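Local structure of alpha-L-rhamnosidase (Streptomyces avermitilis, 3W5M) at residues A23-S28 with S106-G111. The protein hydrolyses terminal non-reducing alpha-L-rhamnose residues from rhamnosides such as naringin, rutin, hesperidin and gum arabic. Residues are numbered along the deposited sequence; the frame is centred on the assembly and turned at random.
Sequences AHPRLS and SWWETG
Pro25 CG presses onto one face of the Trp108 indole, sitting 3.3 Å above the ring plane and shifted toward its rim. The touch falls where the two rings join on the nitrogen side: CG of Pro25 is 3.7 Å from both CE2 and CZ2 of Trp108, and similarly far from NE1. The two side chains cross at about a right angle, and CG of Trp108 lies between the backbone N and the carbonyl carbon (chi1 79°), which stands the indole up toward Pro25. This tight part gives way to looser packing at the other end of the indole, where Leu27 CD2 approaches Trp108 CZ3 obliquely, no closer than 4.3 Å. CG of Leu27 is anti to the carbonyl carbon (chi1 -57°), and with CD1 extended away from CA it is the CD2 branch that meets the indole, although the bond to CB points neither toward nor away from segment 106-111.

The two strands belong to different sheets of the N-terminal immunoglobulin-like domain, a beta-sandwich of the fibronectin type 3 kind. Strand 26-32 pairs with 5-6, 10-11 and 73-74, whereas 106-110 is an edge strand beside 85-94. Pro25, just before strand 26-32, and Trp108 have the nearest CA atoms, yet these stand 9.0 Å apart, a gap bridged by apolar side chains. Val11 touches Pro25, Leu27 and Trp108; Tyr86 and Val47 pack on Trp108, and Trp88 and Val45 on Leu27.

The charged side chains of Arg26 and Glu109 turn away from this interior but remain buried in salt bridges: Arg26 with Glu12 and with Asp712 in the catalytic-domain region, Glu109 with Arg85 and Arg320. Before Pro25, Ala23 and His24 form the solvent side, their CB atoms directed away from segment 106-111.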
loop_
_atom_site.group_PDB
_atom_site.type_symbol
_atom_site.label_atom_id
_atom_site.label_comp_id
_atom_site.label_asym_id
_atom_site.label_seq_id
_atom_site.Cartn_x
_atom_site.Cartn_y
_atom_site.Cartn_z
ATOM N N ALA A 23 -19.600 2.139 -17.136
ATOM C CA ALA A 23 -20.721 2.224 -18.087
ATOM C C ALA A 23 -21.596 0.958 -18.076
ATOM O O ALA A 23 -22.838 1.001 -18.272
ATOM C CB ALA A 23 -20.204 2.514 -19.499
ATOM N N HIS A 24 -20.948 -0.178 -17.866
ATOM C CA HIS A 24 -21.620 -1.468 -17.819
ATOM C C HIS A 24 -21.243 -2.212 -16.555
ATOM O O HIS A 24 -20.475 -3.202 -16.592
ATOM C CB HIS A 24 -21.252 -2.275 -19.070
ATOM C CG HIS A 24 -21.552 -1.538 -20.336
ATOM N ND1 HIS A 24 -22.824 -1.457 -20.857
ATOM C CD2 HIS A 24 -20.766 -0.781 -21.135
ATOM C CE1 HIS A 24 -22.804 -0.718 -21.951
ATOM N NE2 HIS A 24 -21.569 -0.290 -22.139
ATOM N N PRO A 25 -21.788 -1.747 -15.398
ATOM C CA PRO A 25 -21.421 -2.373 -14.112
ATOM C C PRO A 25 -21.746 -3.861 -14.122
ATOM O O PRO A 25 -22.795 -4.255 -14.633
ATOM C CB PRO A 25 -22.277 -1.622 -13.064
ATOM C CG PRO A 25 -23.268 -0.833 -13.835
ATOM C CD PRO A 25 -22.720 -0.631 -15.227
ATOM N N ARG A 26 -20.870 -4.675 -13.538
ATOM C CA ARG A 26 -21.011 -6.143 -13.588
ATOM C C ARG A 26 -21.724 -6.658 -12.359
ATOM O O ARG A 26 -21.282 -6.430 -11.227
ATOM C CB ARG A 26 -19.651 -6.804 -13.739
ATOM C CG ARG A 26 -19.016 -6.498 -15.096
ATOM C CD ARG A 26 -17.534 -6.914 -15.124
ATOM N NE ARG A 26 -16.782 -6.133 -14.146
ATOM C CZ ARG A 26 -15.544 -6.425 -13.736
ATOM N NH1 ARG A 26 -14.897 -7.480 -14.222
ATOM N NH2 ARG A 26 -14.967 -5.658 -12.832
ATOM N N LEU A 27 -22.798 -7.396 -12.594
ATOM C CA LEU A 27 -23.725 -7.814 -11.546
ATOM C C LEU A 27 -23.451 -9.271 -11.188
ATOM O O LEU A 27 -23.124 -10.088 -12.077
ATOM C CB LEU A 27 -25.157 -7.679 -12.099
ATOM C CG LEU A 27 -25.561 -6.285 -12.608
ATOM C CD1 LEU A 27 -26.959 -6.361 -13.216
ATOM C CD2 LEU A 27 -25.536 -5.296 -11.469
ATOM N N SER A 28 -23.583 -9.615 -9.905
ATOM C CA SER A 28 -23.365 -10.990 -9.453
ATOM C C SER A 28 -24.470 -11.436 -8.510
ATOM O O SER A 28 -24.959 -10.628 -7.701
ATOM C CB SER A 28 -22.020 -11.127 -8.730
ATOM O OG SER A 28 -20.912 -10.944 -9.632
ATOM N N SER A 106 -31.863 -4.198 -4.571
ATOM C CA SER A 106 -30.607 -3.594 -4.150
ATOM C C SER A 106 -30.359 -2.380 -5.039
ATOM O O SER A 106 -31.221 -2.022 -5.838
ATOM C CB SER A 106 -29.455 -4.607 -4.249
ATOM O OG SER A 106 -28.285 -4.055 -3.629
ATOM N N TRP A 107 -29.204 -1.734 -4.914
ATOM C CA TRP A 107 -28.967 -0.559 -5.734
ATOM C C TRP A 107 -27.479 -0.311 -5.951
ATOM O O TRP A 107 -26.628 -0.816 -5.180
ATOM C CB TRP A 107 -29.646 0.692 -5.111
ATOM C CG TRP A 107 -29.211 1.034 -3.696
ATOM C CD1 TRP A 107 -29.877 0.708 -2.524
ATOM C CD2 TRP A 107 -28.048 1.793 -3.295
ATOM N NE1 TRP A 107 -29.178 1.191 -1.439
ATOM C CE2 TRP A 107 -28.063 1.868 -1.879
ATOM C CE3 TRP A 107 -26.990 2.408 -3.992
ATOM C CZ2 TRP A 107 -27.071 2.532 -1.152
ATOM C CZ3 TRP A 107 -25.991 3.066 -3.263
ATOM C CH2 TRP A 107 -26.041 3.122 -1.854
ATOM N N TRP A 108 -27.164 0.415 -7.020
ATOM C CA TRP A 108 -25.860 1.099 -7.125
ATOM C C TRP A 108 -26.129 2.540 -7.516
ATOM O O TRP A 108 -27.197 2.846 -8.042
ATOM C CB TRP A 108 -24.910 0.403 -8.109
ATOM C CG TRP A 108 -25.157 0.682 -9.577
ATOM C CD1 TRP A 108 -24.564 1.644 -10.348
ATOM C CD2 TRP A 108 -26.048 -0.033 -10.448
ATOM N NE1 TRP A 108 -25.033 1.576 -11.643
ATOM C CE2 TRP A 108 -25.938 0.552 -11.735
ATOM C CE3 TRP A 108 -26.913 -1.127 -10.270
ATOM C CZ2 TRP A 108 -26.666 0.085 -12.831
ATOM C CZ3 TRP A 108 -27.641 -1.589 -11.356
ATOM C CH2 TRP A 108 -27.505 -0.990 -12.625
ATOM N N GLU A 109 -25.187 3.428 -7.239
ATOM C CA GLU A 109 -25.355 4.817 -7.603
ATOM C C GLU A 109 -24.153 5.293 -8.404
ATOM O O GLU A 109 -23.009 5.129 -7.985
ATOM C CB GLU A 109 -25.579 5.679 -6.344
ATOM C CG GLU A 109 -25.876 7.140 -6.650
ATOM C CD GLU A 109 -26.175 7.961 -5.402
ATOM O OE1 GLU A 109 -27.019 7.519 -4.593
ATOM O OE2 GLU A 109 -25.591 9.055 -5.226
ATOM N N THR A 110 -24.416 5.892 -9.569
ATOM C CA THR A 110 -23.332 6.419 -10.388
ATOM C C THR A 110 -22.745 7.668 -9.772
ATOM O O THR A 110 -23.431 8.439 -9.047
ATOM C CB THR A 110 -23.804 6.699 -11.834
ATOM O OG1 THR A 110 -24.884 7.641 -11.810
ATOM C CG2 THR A 110 -24.283 5.427 -12.468
ATOM N N GLY A 111 -21.464 7.883 -10.056
ATOM C CA GLY A 111 -20.842 9.154 -9.742
ATOM C C GLY A 111 -21.011 10.175 -10.852
ATOM O O GLY A 111 -22.012 10.174 -11.598
#